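PDB 4R5O: quinonprotein alcohol dehydrogenase-like protein from Bacteroides thetaiotaomicron VPI-5482, which is of unknown function but binds calcium and joins an immunoglobulin-like beta-sandwich domain to a seven-bladed beta-propeller. Local coordinates for residues F100-N113 with D116-L130. Numbering follows the deposited sequence.
Sequences FSKGFFYVADGTFN and DTEKKTAYQDCYASL
Phe-112 O is met by two backbone N-H groups at the start of helix 126-129: Cys-126 N at 2.8 Å, nearly in line with the C=O bond, and Tyr-127 N by a weak, longer bond. Next to this pair, the amide of Asn-113 works in both directions. Its OD1 accepts from Asp-125 N at 2.9 Å, while its ND2 donates to Tyr-106 O and to Ala-108 O, so the side chain ties the type I' turn of Ala-108 to Thr-111 to the chain entering the helix. With CG anti to the carbonyl carbon (chi1 -46°), the amide is placed between that turn and Asp-125 N; CB rests on one face of the Tyr-106 ring. Cut back to alanine, this position would probably leave Asp-125 N without its acceptor, Ala-108 O without its side-chain donor, and Tyr-106 O with the backbone N-H of that residue but not the amide. Thr-111 OG1 donates to Asp-125 OD1 at 2.6 Å from above the carboxylate plane, and the same OD1 caps the helix through a weak bond from Ala-128 N. The principle illustrated is the antiparallel meander of a propeller blade: strands 103-108, 111-116 and 121-123 follow in sequence, and strand 422-424, from the end of the chain, completes the sheet. Beside the helix, Tyr-127 CD1 meets Phe-112 CD2 at 3.8 Å, and Leu-130 CD1 reaches the edge of the Phe-100 ring, which Phe-105 CE1 covers on one face. At the far end, Asp-116 OD1 accepts from Glu-118 N, an Asx turn, and from Lys-119 N, which extends it to an Asx motif; Lys-102 NZ forms a long salt bridge with Glu-118 OE2.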
loop_
_atom_site.group_PDB
_atom_site.type_symbol
_atom_site.label_atom_id
_atom_site.label_comp_id
_atom_site.label_asym_id
_atom_site.label_seq_id
_atom_site.Cartn_x
_atom_site.Cartn_y
_atom_site.Cartn_z
ATOM N N PHE A 100 -4.918 10.096 -8.223
ATOM C CA PHE A 100 -4.917 9.215 -7.053
ATOM C C PHE A 100 -5.042 10.014 -5.735
ATOM O O PHE A 100 -4.995 9.417 -4.660
ATOM C CB PHE A 100 -3.675 8.325 -7.020
ATOM C CG PHE A 100 -3.702 7.132 -7.956
ATOM C CD1 PHE A 100 -4.867 6.379 -8.118
ATOM C CD2 PHE A 100 -2.527 6.651 -8.524
ATOM C CE1 PHE A 100 -4.870 5.206 -8.890
ATOM C CE2 PHE A 100 -2.526 5.472 -9.283
ATOM C CZ PHE A 100 -3.696 4.754 -9.457
ATOM N N SER A 101 -5.313 11.328 -5.825
ATOM C CA SER A 101 -5.590 12.191 -4.680
ATOM C C SER A 101 -7.085 12.152 -4.312
ATOM O O SER A 101 -7.451 12.496 -3.198
ATOM C CB SER A 101 -5.166 13.623 -4.986
ATOM O OG SER A 101 -3.808 13.670 -5.388
ATOM N N LYS A 102 -7.932 11.722 -5.257
ATOM C CA LYS A 102 -9.398 11.688 -5.176
ATOM C C LYS A 102 -9.922 10.378 -4.549
ATOM O O LYS A 102 -10.931 9.830 -4.999
ATOM C CB LYS A 102 -9.990 11.867 -6.595
ATOM C CG LYS A 102 -9.630 13.214 -7.236
ATOM C CD LYS A 102 -10.100 14.414 -6.404
ATOM C CE LYS A 102 -9.601 15.726 -6.952
ATOM N NZ LYS A 102 -10.046 16.872 -6.116
ATOM N N GLY A 103 -9.296 9.957 -3.454
ATOM C CA GLY A 103 -9.665 8.747 -2.718
ATOM C C GLY A 103 -8.501 8.136 -1.964
ATOM O O GLY A 103 -7.666 8.866 -1.416
ATOM N N PHE A 104 -8.434 6.790 -1.916
ATOM C CA PHE A 104 -7.330 6.102 -1.206
ATOM C C PHE A 104 -6.981 4.760 -1.840
ATOM O O PHE A 104 -7.855 4.121 -2.440
ATOM C CB PHE A 104 -7.685 5.861 0.282
ATOM C CG PHE A 104 -8.956 5.066 0.489
ATOM C CD1 PHE A 104 -8.941 3.676 0.462
ATOM C CD2 PHE A 104 -10.166 5.708 0.733
ATOM C CE1 PHE A 104 -10.119 2.945 0.643
ATOM C CE2 PHE A 104 -11.340 4.980 0.909
ATOM C CZ PHE A 104 -11.307 3.603 0.882
ATOM N N PHE A 105 -5.720 4.312 -1.655
ATOM C CA PHE A 105 -5.291 2.972 -2.079
ATOM C C PHE A 105 -5.654 1.996 -0.985
ATOM O O PHE A 105 -5.824 2.402 0.160
ATOM C CB PHE A 105 -3.785 2.887 -2.421
ATOM C CG PHE A 105 -3.228 3.837 -3.474
ATOM C CD1 PHE A 105 -3.397 3.577 -4.833
ATOM C CD2 PHE A 105 -2.480 4.950 -3.102
ATOM C CE1 PHE A 105 -2.863 4.434 -5.794
ATOM C CE2 PHE A 105 -1.931 5.803 -4.062
ATOM C CZ PHE A 105 -2.125 5.540 -5.395
ATOM N N TYR A 106 -5.862 0.747 -1.314
ATOM C CA TYR A 106 -6.122 -0.259 -0.297
ATOM C C TYR A 106 -5.452 -1.523 -0.782
ATOM O O TYR A 106 -5.556 -1.879 -1.960
ATOM C CB TYR A 106 -7.625 -0.447 0.054
ATOM C CG TYR A 106 -8.537 -0.945 -1.052
ATOM C CD1 TYR A 106 -9.159 -0.056 -1.922
ATOM C CD2 TYR A 106 -8.863 -2.297 -1.159
ATOM C CE1 TYR A 106 -10.017 -0.506 -2.925
ATOM C CE2 TYR A 106 -9.715 -2.759 -2.158
ATOM C CZ TYR A 106 -10.297 -1.857 -3.034
ATOM O OH TYR A 106 -11.128 -2.289 -4.028
ATOM N N VAL A 107 -4.663 -2.124 0.101
ATOM C CA VAL A 107 -3.905 -3.335 -0.172
ATOM C C VAL A 107 -4.821 -4.514 0.163
ATOM O O VAL A 107 -5.187 -4.706 1.315
ATOM C CB VAL A 107 -2.561 -3.337 0.614
ATOM C CG1 VAL A 107 -1.749 -4.607 0.335
ATOM C CG2 VAL A 107 -1.749 -2.091 0.288
ATOM N N ALA A 108 -5.258 -5.232 -0.862
ATOM C CA ALA A 108 -6.142 -6.398 -0.803
ATOM C C ALA A 108 -5.849 -7.292 -1.988
ATOM O O ALA A 108 -5.510 -6.786 -3.054
ATOM C CB ALA A 108 -7.611 -5.969 -0.782
ATOM N N ASP A 109 -5.903 -8.611 -1.778
ATOM C CA ASP A 109 -5.590 -9.702 -2.711
ATOM C C ASP A 109 -4.183 -9.484 -3.295
ATOM O O ASP A 109 -3.961 -9.652 -4.490
ATOM C CB ASP A 109 -6.651 -9.880 -3.835
ATOM C CG ASP A 109 -6.724 -11.287 -4.467
ATOM O OD1 ASP A 109 -6.287 -12.277 -3.811
ATOM O OD2 ASP A 109 -7.294 -11.412 -5.560
ATOM N N GLY A 110 -3.258 -9.129 -2.411
ATOM C CA GLY A 110 -1.839 -8.971 -2.685
ATOM C C GLY A 110 -1.434 -7.954 -3.716
ATOM O O GLY A 110 -0.443 -8.161 -4.407
ATOM N N THR A 111 -2.155 -6.833 -3.799
ATOM C CA THR A 111 -1.840 -5.758 -4.759
ATOM C C THR A 111 -2.427 -4.417 -4.300
ATOM O O THR A 111 -3.206 -4.371 -3.349
ATOM C CB THR A 111 -2.364 -6.112 -6.193
ATOM O OG1 THR A 111 -2.032 -5.049 -7.093
ATOM C CG2 THR A 111 -3.866 -6.387 -6.247
ATOM N N PHE A 112 -2.074 -3.338 -5.018
ATOM C CA PHE A 112 -2.616 -2.003 -4.760
ATOM C C PHE A 112 -3.892 -1.791 -5.552
ATOM O O PHE A 112 -3.871 -1.875 -6.777
ATOM C CB PHE A 112 -1.620 -0.886 -5.078
ATOM C CG PHE A 112 -0.387 -0.826 -4.209
ATOM C CD1 PHE A 112 -0.381 -0.092 -3.034
ATOM C CD2 PHE A 112 0.797 -1.429 -4.612
ATOM C CE1 PHE A 112 0.788 0.010 -2.259
ATOM C CE2 PHE A 112 1.951 -1.344 -3.827
ATOM C CZ PHE A 112 1.940 -0.627 -2.656
ATOM N N ASN A 113 -4.995 -1.512 -4.842
ATOM C CA ASN A 113 -6.329 -1.221 -5.382
ATOM C C ASN A 113 -6.716 0.223 -5.038
ATOM O O ASN A 113 -6.329 0.702 -3.964
ATOM C CB ASN A 113 -7.345 -2.204 -4.823
ATOM C CG ASN A 113 -6.899 -3.639 -4.848
ATOM O OD1 ASN A 113 -7.013 -4.335 -5.850
ATOM N ND2 ASN A 113 -6.385 -4.120 -3.728
ATOM N N ASP A 116 -12.076 5.577 -5.368
ATOM C CA ASP A 116 -12.364 6.990 -5.592
ATOM C C ASP A 116 -13.553 7.414 -4.701
ATOM O O ASP A 116 -14.674 6.947 -4.907
ATOM C CB ASP A 116 -12.649 7.209 -7.083
ATOM C CG ASP A 116 -12.609 8.647 -7.558
ATOM O OD1 ASP A 116 -13.203 9.513 -6.884
ATOM O OD2 ASP A 116 -12.054 8.894 -8.658
ATOM N N THR A 117 -13.306 8.294 -3.701
ATOM C CA THR A 117 -14.354 8.770 -2.788
ATOM C C THR A 117 -15.324 9.757 -3.497
ATOM O O THR A 117 -16.385 10.055 -2.939
ATOM C CB THR A 117 -13.759 9.429 -1.533
ATOM O OG1 THR A 117 -12.850 10.451 -1.931
ATOM C CG2 THR A 117 -13.061 8.435 -0.616
ATOM N N GLU A 118 -14.982 10.236 -4.709
ATOM C CA GLU A 118 -15.837 11.152 -5.464
ATOM C C GLU A 118 -16.765 10.368 -6.388
ATOM O O GLU A 118 -17.969 10.650 -6.404
ATOM C CB GLU A 118 -15.019 12.177 -6.268
ATOM C CG GLU A 118 -14.456 13.305 -5.420
ATOM C CD GLU A 118 -13.762 14.427 -6.178
ATOM O OE1 GLU A 118 -13.411 14.239 -7.368
ATOM O OE2 GLU A 118 -13.536 15.491 -5.559
ATOM N N LYS A 119 -16.213 9.394 -7.136
ATOM C CA LYS A 119 -16.950 8.537 -8.066
ATOM C C LYS A 119 -17.581 7.327 -7.352
ATOM O O LYS A 119 -18.375 6.625 -7.968
ATOM C CB LYS A 119 -16.027 8.030 -9.193
ATOM C CG LYS A 119 -15.348 9.113 -10.029
ATOM C CD LYS A 119 -14.395 8.534 -11.062
ATOM C CE LYS A 119 -13.730 9.606 -11.896
ATOM N NZ LYS A 119 -12.819 9.048 -12.941
ATOM N N LYS A 120 -17.214 7.057 -6.076
ATOM C CA LYS A 120 -17.640 5.873 -5.285
ATOM C C LYS A 120 -17.362 4.591 -6.104
ATOM O O LYS A 120 -18.214 3.694 -6.193
ATOM C CB LYS A 120 -19.116 5.943 -4.833
ATOM C CG LYS A 120 -19.412 6.947 -3.710
ATOM C CD LYS A 120 -20.837 6.734 -3.155
ATOM C CE LYS A 120 -21.169 7.443 -1.856
ATOM N NZ LYS A 120 -21.215 8.915 -1.970
ATOM N N THR A 121 -16.173 4.553 -6.747
ATOM C CA THR A 121 -15.752 3.472 -7.633
ATOM C C THR A 121 -14.413 2.917 -7.186
ATOM O O THR A 121 -13.496 3.682 -6.868
ATOM C CB THR A 121 -15.680 3.985 -9.096
ATOM O OG1 THR A 121 -16.981 4.436 -9.485
ATOM C CG2 THR A 121 -15.208 2.925 -10.076
ATOM N N ALA A 122 -14.317 1.570 -7.205
ATOM C CA ALA A 122 -13.133 0.800 -6.886
ATOM C C ALA A 122 -12.444 0.320 -8.138
ATOM O O ALA A 122 -13.110 -0.143 -9.057
ATOM C CB ALA A 122 -13.506 -0.381 -6.022
ATOM N N TYR A 123 -11.121 0.430 -8.186
ATOM C CA TYR A 123 -10.295 -0.047 -9.295
ATOM C C TYR A 123 -9.373 -1.110 -8.737
ATOM O O TYR A 123 -8.553 -0.816 -7.869
ATOM C CB TYR A 123 -9.532 1.104 -9.976
ATOM C CG TYR A 123 -10.415 2.235 -10.450
ATOM C CD1 TYR A 123 -11.040 2.184 -11.691
ATOM C CD2 TYR A 123 -10.613 3.365 -9.663
ATOM C CE1 TYR A 123 -11.861 3.218 -12.126
ATOM C CE2 TYR A 123 -11.444 4.399 -10.083
ATOM C CZ TYR A 123 -12.063 4.325 -11.318
ATOM O OH TYR A 123 -12.884 5.341 -11.741
ATOM N N GLN A 124 -9.584 -2.359 -9.136
ATOM C CA GLN A 124 -8.806 -3.466 -8.607
ATOM C C GLN A 124 -7.510 -3.652 -9.366
ATOM O O GLN A 124 -7.499 -3.594 -10.592
ATOM C CB GLN A 124 -9.612 -4.772 -8.642
ATOM C CG GLN A 124 -10.787 -4.799 -7.661
ATOM C CD GLN A 124 -11.486 -6.134 -7.640
ATOM O OE1 GLN A 124 -11.254 -7.021 -8.476
ATOM N NE2 GLN A 124 -12.365 -6.317 -6.672
ATOM N N ASP A 125 -6.417 -3.880 -8.617
ATOM C CA ASP A 125 -5.070 -4.196 -9.087
ATOM C C ASP A 125 -4.556 -3.106 -10.048
ATOM O O ASP A 125 -4.191 -3.368 -11.183
ATOM C CB ASP A 125 -5.063 -5.587 -9.762
ATOM C CG ASP A 125 -3.703 -6.186 -10.042
ATOM O OD1 ASP A 125 -2.701 -5.664 -9.502
ATOM O OD2 ASP A 125 -3.644 -7.218 -10.754
ATOM N N CYS A 126 -4.470 -1.894 -9.536
ATOM C CA CYS A 126 -3.934 -0.742 -10.231
ATOM C C CYS A 126 -2.418 -0.888 -10.385
ATOM O O CYS A 126 -1.796 -0.212 -11.208
ATOM C CB CYS A 126 -4.296 0.530 -9.468
ATOM S SG CYS A 126 -6.072 0.903 -9.451
ATOM N N TYR A 127 -1.808 -1.746 -9.563
ATOM C CA TYR A 127 -0.365 -1.933 -9.609
ATOM C C TYR A 127 0.015 -2.627 -10.921
ATOM O O TYR A 127 0.931 -2.170 -11.592
ATOM C CB TYR A 127 0.132 -2.713 -8.391
ATOM C CG TYR A 127 1.628 -2.904 -8.416
ATOM C CD1 TYR A 127 2.492 -1.881 -8.011
ATOM C CD2 TYR A 127 2.190 -4.083 -8.899
ATOM C CE1 TYR A 127 3.879 -2.043 -8.080
ATOM C CE2 TYR A 127 3.566 -4.249 -8.978
ATOM C CZ TYR A 127 4.405 -3.240 -8.550
ATOM O OH TYR A 127 5.745 -3.468 -8.636
ATOM N N ALA A 128 -0.712 -3.684 -11.308
ATOM C CA ALA A 128 -0.440 -4.416 -12.536
ATOM C C ALA A 128 -0.643 -3.525 -13.789
ATOM O O ALA A 128 0.324 -3.339 -14.534
ATOM C CB ALA A 128 -1.333 -5.649 -12.618
ATOM N N SER A 129 -1.873 -2.932 -13.975
ATOM C CA SER A 129 -2.268 -2.115 -15.134
ATOM C C SER A 129 -1.333 -0.893 -15.339
ATOM O O SER A 129 -1.139 -0.502 -16.492
ATOM C CB SER A 129 -3.726 -1.649 -15.040
ATOM O OG SER A 129 -4.084 -0.963 -13.857
ATOM N N LEU A 130 -0.719 -0.353 -14.291
ATOM C CA LEU A 130 0.272 0.741 -14.369
ATOM C C LEU A 130 1.756 0.216 -14.404
ATOM O O LEU A 130 2.681 1.040 -14.431
ATOM C CB LEU A 130 0.128 1.695 -13.154
ATOM C CG LEU A 130 -1.095 2.597 -13.045
ATOM C CD1 LEU A 130 -1.350 2.962 -11.605
ATOM C CD2 LEU A 130 -0.938 3.828 -13.899
#